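Local coordinates for protein ATP-citrate lyase beta-subunit (Chlorobium limicola, PDB 6HXJ) that probably takes part in the ATP- and coenzyme A-dependent cleavage of citrate to oxaloacetate and acetyl-CoA, releasing ADP and phosphate, at residues 297-308 and 331-342; 314-322 and 388-398. All coordinates share one frame; numbering follows the deposited sequence.

Contact 1: 297-308 and 331-342; sequences DWAVEALTETIC and TFSGIINGFRES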
# COMPACT_ATOMS: atom_id res chain seq x y z
N ASP A 297 -16.31 39.96 -11.03
CA ASP A 297 -17.26 40.30 -12.12
C ASP A 297 -18.67 40.47 -11.55
O ASP A 297 -19.30 41.49 -11.88
CB ASP A 297 -17.26 39.25 -13.23
CG ASP A 297 -17.05 37.85 -12.70
OD1 ASP A 297 -16.84 37.72 -11.49
OD2 ASP A 297 -17.10 36.91 -13.50
N TRP A 298 -19.14 39.52 -10.75
CA TRP A 298 -20.51 39.65 -10.22
C TRP A 298 -20.76 41.01 -9.54
O TRP A 298 -21.82 41.58 -9.74
CB TRP A 298 -20.84 38.48 -9.32
CG TRP A 298 -19.98 38.36 -8.10
CD1 TRP A 298 -18.84 37.63 -7.97
CD2 TRP A 298 -20.23 38.97 -6.83
NE1 TRP A 298 -18.37 37.73 -6.68
CE2 TRP A 298 -19.21 38.54 -5.95
CE3 TRP A 298 -21.23 39.83 -6.33
CZ2 TRP A 298 -19.16 38.94 -4.61
CZ3 TRP A 298 -21.19 40.21 -5.00
CH2 TRP A 298 -20.16 39.77 -4.16
N ALA A 299 -19.79 41.52 -8.76
CA ALA A 299 -19.91 42.81 -8.09
C ALA A 299 -20.00 43.95 -9.12
O ALA A 299 -20.74 44.92 -8.93
CB ALA A 299 -18.71 43.01 -7.17
N VAL A 300 -19.24 43.81 -10.22
CA VAL A 300 -19.20 44.76 -11.33
C VAL A 300 -20.55 44.67 -12.04
O VAL A 300 -21.10 45.71 -12.38
CB VAL A 300 -18.02 44.49 -12.29
CG1 VAL A 300 -18.02 45.48 -13.44
CG2 VAL A 300 -16.68 44.56 -11.56
N GLU A 301 -21.10 43.44 -12.23
CA GLU A 301 -22.40 43.19 -12.85
C GLU A 301 -23.49 43.83 -11.99
O GLU A 301 -24.41 44.47 -12.53
CB GLU A 301 -22.61 41.67 -13.02
CG GLU A 301 -23.83 41.27 -13.83
CD GLU A 301 -23.96 39.78 -14.10
OE1 GLU A 301 -25.01 39.38 -14.67
OE2 GLU A 301 -23.01 39.02 -13.79
N ALA A 302 -23.36 43.69 -10.65
CA ALA A 302 -24.28 44.26 -9.67
C ALA A 302 -24.32 45.78 -9.83
O ALA A 302 -25.41 46.38 -9.88
CB ALA A 302 -23.82 43.87 -8.27
N LEU A 303 -23.10 46.39 -9.99
CA LEU A 303 -22.92 47.84 -10.16
C LEU A 303 -23.52 48.33 -11.48
O LEU A 303 -24.24 49.33 -11.48
CB LEU A 303 -21.45 48.23 -10.04
CG LEU A 303 -21.12 49.75 -9.85
CD1 LEU A 303 -22.04 50.44 -8.83
CD2 LEU A 303 -19.69 49.95 -9.43
N THR A 304 -23.24 47.60 -12.59
CA THR A 304 -23.75 47.88 -13.93
C THR A 304 -25.26 47.89 -13.90
O THR A 304 -25.85 48.87 -14.36
CB THR A 304 -23.21 46.85 -14.96
OG1 THR A 304 -21.79 46.82 -14.91
CG2 THR A 304 -23.67 47.12 -16.39
N GLU A 305 -25.88 46.84 -13.33
CA GLU A 305 -27.33 46.67 -13.21
C GLU A 305 -28.00 47.85 -12.51
O GLU A 305 -28.95 48.41 -13.07
CB GLU A 305 -27.65 45.32 -12.55
CG GLU A 305 -27.56 44.21 -13.58
CD GLU A 305 -27.77 42.78 -13.10
OE1 GLU A 305 -28.59 42.58 -12.17
OE2 GLU A 305 -27.16 41.86 -13.69
N THR A 306 -27.43 48.30 -11.38
CA THR A 306 -27.89 49.45 -10.59
C THR A 306 -27.92 50.74 -11.44
O THR A 306 -28.90 51.49 -11.39
CB THR A 306 -26.95 49.62 -9.36
OG1 THR A 306 -26.80 48.38 -8.66
CG2 THR A 306 -27.41 50.70 -8.39
N ILE A 307 -26.83 50.98 -12.22
CA ILE A 307 -26.66 52.17 -13.07
C ILE A 307 -27.71 52.21 -14.19
O ILE A 307 -28.25 53.27 -14.50
CB ILE A 307 -25.19 52.26 -13.56
CG1 ILE A 307 -24.30 52.64 -12.36
CG2 ILE A 307 -25.00 53.32 -14.68
CD1 ILE A 307 -22.95 52.16 -12.44
N CYS A 308 -28.04 51.04 -14.75
CA CYS A 308 -29.03 50.89 -15.81
C CYS A 308 -30.46 51.13 -15.29
O CYS A 308 -31.30 51.66 -16.03
CB CYS A 308 -28.90 49.52 -16.46
SG CYS A 308 -27.25 49.16 -17.16
N THR A 331 -13.74 42.15 -15.83
CA THR A 331 -14.61 43.26 -15.45
C THR A 331 -15.58 43.64 -16.55
O THR A 331 -16.72 43.98 -16.24
CB THR A 331 -13.85 44.47 -14.91
OG1 THR A 331 -12.78 44.80 -15.78
CG2 THR A 331 -13.35 44.28 -13.47
N PHE A 332 -15.15 43.59 -17.83
CA PHE A 332 -16.02 43.88 -18.96
C PHE A 332 -17.01 42.78 -19.15
O PHE A 332 -18.10 43.09 -19.60
CB PHE A 332 -15.27 44.19 -20.26
CG PHE A 332 -14.98 45.66 -20.45
CD1 PHE A 332 -14.92 46.53 -19.36
CD2 PHE A 332 -14.78 46.18 -21.72
CE1 PHE A 332 -14.69 47.89 -19.54
CE2 PHE A 332 -14.52 47.55 -21.90
CZ PHE A 332 -14.48 48.39 -20.80
N SER A 333 -16.72 41.52 -18.75
CA SER A 333 -17.73 40.45 -18.85
C SER A 333 -18.88 40.69 -17.84
O SER A 333 -20.05 40.46 -18.18
CB SER A 333 -17.09 39.07 -18.68
OG SER A 333 -16.96 38.67 -17.32
N GLY A 334 -18.53 41.20 -16.66
CA GLY A 334 -19.49 41.54 -15.62
C GLY A 334 -20.37 42.70 -16.07
O GLY A 334 -21.56 42.67 -15.84
N ILE A 335 -19.77 43.70 -16.78
CA ILE A 335 -20.44 44.89 -17.37
C ILE A 335 -21.36 44.44 -18.50
O ILE A 335 -22.51 44.87 -18.54
CB ILE A 335 -19.45 46.04 -17.85
CG1 ILE A 335 -18.67 46.65 -16.67
CG2 ILE A 335 -20.19 47.16 -18.63
CD1 ILE A 335 -17.52 47.57 -17.04
N ILE A 336 -20.86 43.55 -19.38
CA ILE A 336 -21.61 43.00 -20.51
C ILE A 336 -22.81 42.22 -20.00
O ILE A 336 -23.93 42.49 -20.45
CB ILE A 336 -20.71 42.16 -21.49
CG1 ILE A 336 -19.70 43.04 -22.23
CG2 ILE A 336 -21.57 41.40 -22.52
CD1 ILE A 336 -18.53 42.28 -22.84
N ASN A 337 -22.60 41.30 -19.03
CA ASN A 337 -23.67 40.50 -18.43
C ASN A 337 -24.78 41.38 -17.83
O ASN A 337 -25.95 41.18 -18.15
CB ASN A 337 -23.11 39.49 -17.44
CG ASN A 337 -22.63 38.29 -18.20
OD1 ASN A 337 -23.40 37.65 -18.94
ND2 ASN A 337 -21.32 38.02 -18.12
N GLY A 338 -24.38 42.42 -17.10
CA GLY A 338 -25.29 43.41 -16.53
C GLY A 338 -25.99 44.27 -17.56
O GLY A 338 -27.09 44.76 -17.29
N PHE A 339 -25.36 44.50 -18.73
CA PHE A 339 -25.96 45.27 -19.83
C PHE A 339 -27.01 44.43 -20.54
O PHE A 339 -28.06 44.95 -20.91
CB PHE A 339 -24.91 45.73 -20.84
CG PHE A 339 -24.22 47.04 -20.54
CD1 PHE A 339 -24.82 48.00 -19.72
CD2 PHE A 339 -23.01 47.35 -21.13
CE1 PHE A 339 -24.19 49.21 -19.45
CE2 PHE A 339 -22.38 48.58 -20.88
CZ PHE A 339 -22.98 49.50 -20.03
N ARG A 340 -26.73 43.12 -20.71
CA ARG A 340 -27.60 42.13 -21.31
C ARG A 340 -28.82 41.90 -20.42
O ARG A 340 -29.95 41.81 -20.92
CB ARG A 340 -26.83 40.82 -21.51
CG ARG A 340 -25.83 40.84 -22.67
CD ARG A 340 -25.59 39.48 -23.27
NE ARG A 340 -24.35 38.78 -22.89
CZ ARG A 340 -23.31 38.60 -23.70
NH1 ARG A 340 -23.29 39.16 -24.90
NH2 ARG A 340 -22.25 37.93 -23.27
N GLU A 341 -28.58 41.82 -19.09
CA GLU A 341 -29.61 41.63 -18.06
C GLU A 341 -30.59 42.82 -18.03
O GLU A 341 -31.80 42.66 -17.96
CB GLU A 341 -28.94 41.42 -16.68
CG GLU A 341 -29.82 40.72 -15.65
CD GLU A 341 -30.84 41.52 -14.85
OE1 GLU A 341 -30.90 42.76 -15.00
OE2 GLU A 341 -31.57 40.89 -14.05
N SER A 342 -30.03 44.01 -18.12
CA SER A 342 -30.76 45.26 -18.09
C SER A 342 -31.54 45.50 -19.39
O SER A 342 -32.64 46.03 -19.33
CB SER A 342 -29.80 46.41 -17.83
OG SER A 342 -29.11 46.23 -16.60
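G334 and G338, four residues apart, let helix 331-342 bring its bare backbone against E301 and T304, so that the two axes approach to 7.3 Å while crossing at -40°. This is the GxxxG pattern of close helix packing. G334 O lies 3.1 Å from E301 CA, a CA-H...O contact, and the CB and CG of E301 rest on the same carbonyl. Beyond them the extended side chain of E301 reaches N337, its OE1 lying beside CB of that residue.

T304 is the knob, set among G334, I335, G338 and F339. With CG2 anti to the backbone N, the methyl points at I335 O and meets F339 CD1 at 3.6 Å, while OG1 turns back to donate to V300 O. V300 CG1 touches I335 CG1 at 3.5 Å. Both helices are crossovers of successive beta-alpha-beta units in the citrate-binding domain, side by side on one face of its mixed sheet, and T304 and I335 both reach L264 of strand 261-266.

Towards the C-terminal ends, C308 SG approaches the F339 ring at its edge, 3.7 Å from CD1. S342 OG packs on C308 CB and donates to G338 O, almost in line with that carbonyl. E305 and E341 stack their carboxylates, two like charges close together, the planes 6° apart and OE1 to OE1 3.7 Å; R309 is a long, weak ion partner of E305, and K345 of E341. Substituting alanine for E305 would probably leave the bent side chain of E341 freer to turn and R309 without that distant charge. E305 CG also lies along G338, 3.8 Å from its CA.

Contact 2: 314-322 and 388-398; sequences KHIIVGGAI and MTDIVDLAMKS
Strand 315-318 runs almost exactly antiparallel to helix 391-397, at 173°, with the axes 9.7 Å apart and H315 and I317 lying nearest A395 and V392. The H315 ring rests on the last turn of the helix. A395 CB sits over the ring face, 4.3 Å from its centroid and 18° off the normal, in a CH-pi contact. The carbonyl of A395 also lies over a face: its O is 3.1 Å from H315 NE2, yet it stands above the ring and the angle is too poor for a hydrogen bond. S398 O comes instead to the ring's edge, near its plane, 3.4 Å from CE1. The ring of W354 also meets this imidazole.

I317 divides its branches between two helix residues one turn apart. CG2, anti to the backbone N, reaches I391 CD1 at 3.6 Å, and CD1 at the end of the other branch meets A395 CB at 3.9 Å. In the Rossmann-like citrate-binding domain this is the packing of a central parallel strand under the C-terminal helix, with Y274 of helix 268-280 against I317 on the same face.

Past the strand the chain continues as an extended loop through G319 and G320, at the strand end where such folds commonly bind ligands. M388 lies along it: CG is 3.6 Å from G320 O, and with CG anti to the backbone N (chi1 -158°) and the chain extended to the sulfur, SD comes alongside A321 CB at 4.1 Å. G320 O and A321 O accept hydrogen bonds from R356 and R357, and the A321 side chain lies near a bound citrate.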
# COMPACT_ATOMS: atom_id res chain seq x y z
N LYS A 314 -29.67 59.35 -20.42
CA LYS A 314 -29.54 59.37 -21.88
C LYS A 314 -28.29 58.63 -22.39
O LYS A 314 -28.40 57.93 -23.40
CB LYS A 314 -29.61 60.82 -22.43
CG LYS A 314 -31.04 61.37 -22.49
CD LYS A 314 -31.14 62.85 -22.09
CE LYS A 314 -31.71 63.74 -23.18
NZ LYS A 314 -33.16 63.52 -23.41
N HIS A 315 -27.12 58.81 -21.73
CA HIS A 315 -25.83 58.18 -22.11
C HIS A 315 -25.29 57.41 -20.93
O HIS A 315 -25.58 57.76 -19.78
CB HIS A 315 -24.78 59.24 -22.53
CG HIS A 315 -25.29 60.24 -23.52
ND1 HIS A 315 -25.35 59.94 -24.87
CD2 HIS A 315 -25.84 61.46 -23.31
CE1 HIS A 315 -25.90 61.01 -25.44
NE2 HIS A 315 -26.21 61.94 -24.54
N ILE A 316 -24.46 56.39 -21.20
CA ILE A 316 -23.72 55.65 -20.16
C ILE A 316 -22.23 55.85 -20.48
O ILE A 316 -21.81 55.63 -21.62
CB ILE A 316 -24.06 54.12 -20.02
CG1 ILE A 316 -25.57 53.82 -19.87
CG2 ILE A 316 -23.26 53.46 -18.85
CD1 ILE A 316 -25.94 52.38 -20.15
N ILE A 317 -21.44 56.33 -19.47
CA ILE A 317 -20.01 56.53 -19.64
C ILE A 317 -19.28 55.41 -18.93
O ILE A 317 -19.16 55.39 -17.70
CB ILE A 317 -19.50 57.96 -19.23
CG1 ILE A 317 -20.29 59.11 -19.91
CG2 ILE A 317 -17.99 58.12 -19.46
CD1 ILE A 317 -20.38 59.13 -21.43
N VAL A 318 -18.82 54.44 -19.74
CA VAL A 318 -18.06 53.28 -19.28
C VAL A 318 -16.61 53.64 -19.56
O VAL A 318 -16.04 53.24 -20.58
CB VAL A 318 -18.53 51.96 -19.97
CG1 VAL A 318 -17.83 50.74 -19.37
CG2 VAL A 318 -20.04 51.78 -19.87
N GLY A 319 -16.05 54.49 -18.71
CA GLY A 319 -14.69 54.98 -18.86
C GLY A 319 -13.70 54.49 -17.83
O GLY A 319 -14.03 53.73 -16.92
N GLY A 320 -12.49 54.96 -17.99
CA GLY A 320 -11.42 54.65 -17.08
C GLY A 320 -10.09 54.93 -17.73
O GLY A 320 -10.00 55.20 -18.93
N ALA A 321 -9.04 54.86 -16.92
CA ALA A 321 -7.68 55.06 -17.39
C ALA A 321 -7.15 53.72 -17.89
O ALA A 321 -7.94 52.82 -18.20
CB ALA A 321 -6.82 55.60 -16.25
N ILE A 322 -5.82 53.58 -17.97
CA ILE A 322 -5.24 52.29 -18.35
C ILE A 322 -4.94 51.56 -17.02
O ILE A 322 -4.14 52.04 -16.22
CB ILE A 322 -4.05 52.51 -19.31
CG1 ILE A 322 -4.57 53.21 -20.60
CG2 ILE A 322 -3.34 51.20 -19.63
CD1 ILE A 322 -3.66 53.99 -21.25
N MET A 388 -8.84 60.14 -22.55
CA MET A 388 -9.70 59.62 -21.48
C MET A 388 -11.12 60.19 -21.35
O MET A 388 -12.10 59.46 -21.55
CB MET A 388 -9.02 59.78 -20.11
CG MET A 388 -9.56 58.81 -19.08
SD MET A 388 -8.86 58.94 -17.43
CE MET A 388 -9.68 60.37 -16.78
N THR A 389 -11.23 61.50 -21.00
CA THR A 389 -12.50 62.20 -20.76
C THR A 389 -13.06 62.81 -22.05
O THR A 389 -14.04 63.56 -21.97
CB THR A 389 -12.33 63.27 -19.66
OG1 THR A 389 -11.21 64.08 -19.97
CG2 THR A 389 -12.16 62.66 -18.27
N ASP A 390 -12.49 62.48 -23.23
CA ASP A 390 -13.00 63.05 -24.49
C ASP A 390 -14.22 62.31 -25.02
O ASP A 390 -14.86 62.81 -25.95
CB ASP A 390 -11.92 63.23 -25.54
CG ASP A 390 -11.03 64.44 -25.30
OD1 ASP A 390 -11.16 65.08 -24.21
OD2 ASP A 390 -10.22 64.77 -26.20
N ILE A 391 -14.62 61.19 -24.39
CA ILE A 391 -15.87 60.51 -24.74
C ILE A 391 -17.06 61.29 -24.21
O ILE A 391 -18.14 61.21 -24.78
CB ILE A 391 -15.92 59.01 -24.35
CG1 ILE A 391 -15.55 58.76 -22.86
CG2 ILE A 391 -15.06 58.18 -25.31
CD1 ILE A 391 -15.97 57.39 -22.30
N VAL A 392 -16.85 62.11 -23.15
CA VAL A 392 -17.85 62.98 -22.54
C VAL A 392 -18.28 64.05 -23.57
O VAL A 392 -19.45 64.40 -23.63
CB VAL A 392 -17.32 63.59 -21.20
CG1 VAL A 392 -18.17 64.75 -20.71
CG2 VAL A 392 -17.17 62.52 -20.12
N ASP A 393 -17.34 64.50 -24.41
CA ASP A 393 -17.61 65.50 -25.46
C ASP A 393 -18.50 64.90 -26.53
O ASP A 393 -19.55 65.46 -26.87
CB ASP A 393 -16.30 66.04 -26.07
CG ASP A 393 -15.23 66.59 -25.10
OD1 ASP A 393 -15.51 66.66 -23.87
OD2 ASP A 393 -14.12 66.94 -25.57
N LEU A 394 -18.11 63.71 -27.01
CA LEU A 394 -18.81 62.93 -28.02
C LEU A 394 -20.24 62.62 -27.59
O LEU A 394 -21.15 62.59 -28.43
CB LEU A 394 -18.03 61.64 -28.30
CG LEU A 394 -17.01 61.72 -29.44
CD1 LEU A 394 -15.82 62.62 -29.10
CD2 LEU A 394 -16.51 60.37 -29.78
N ALA A 395 -20.43 62.42 -26.27
CA ALA A 395 -21.72 62.14 -25.64
C ALA A 395 -22.56 63.42 -25.54
O ALA A 395 -23.77 63.36 -25.81
CB ALA A 395 -21.51 61.53 -24.27
N MET A 396 -21.93 64.57 -25.19
CA MET A 396 -22.59 65.88 -25.07
C MET A 396 -23.10 66.35 -26.43
O MET A 396 -24.19 66.93 -26.52
CB MET A 396 -21.62 66.94 -24.51
CG MET A 396 -21.34 66.83 -23.01
SD MET A 396 -22.76 66.78 -21.86
CE MET A 396 -23.65 68.33 -22.33
N LYS A 397 -22.32 66.09 -27.49
CA LYS A 397 -22.65 66.46 -28.86
C LYS A 397 -23.87 65.69 -29.38
O LYS A 397 -24.65 66.26 -30.14
CB LYS A 397 -21.42 66.32 -29.77
CG LYS A 397 -20.30 67.32 -29.46
CD LYS A 397 -19.02 66.97 -30.21
CE LYS A 397 -17.85 67.83 -29.80
NZ LYS A 397 -16.62 67.49 -30.56
N SER A 398 -24.09 64.45 -28.92
CA SER A 398 -25.25 63.62 -29.31
C SER A 398 -26.51 64.05 -28.53
O SER A 398 -27.08 63.30 -27.72
CB SER A 398 -24.93 62.14 -29.09
OG SER A 398 -25.95 61.32 -29.63

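In the fold
The centres of contacts 1 and 2 lie 18 Å apart in the citrate-binding domain, and their segments alternate along the chain: helix 297-308, strand 315-318, helix 331-342, helix 391-397. Strand 315-318, inside the mixed sheet, joins them. Its I316 and V318 pack against helix 331-342 of contact 1, with F339 CE1 3.7 Å from I316 CD1 and I335 CD1 3.9 Å from V318 CG1, whereas H315 and I317 face the C-terminal helix of contact 2. The sheet is thus covered on both faces here. Bound citrate lies near both contacts, about 5 Å from the A321 side chain and about 7 Å from that of T331, so both contacts have one end near the ligand site.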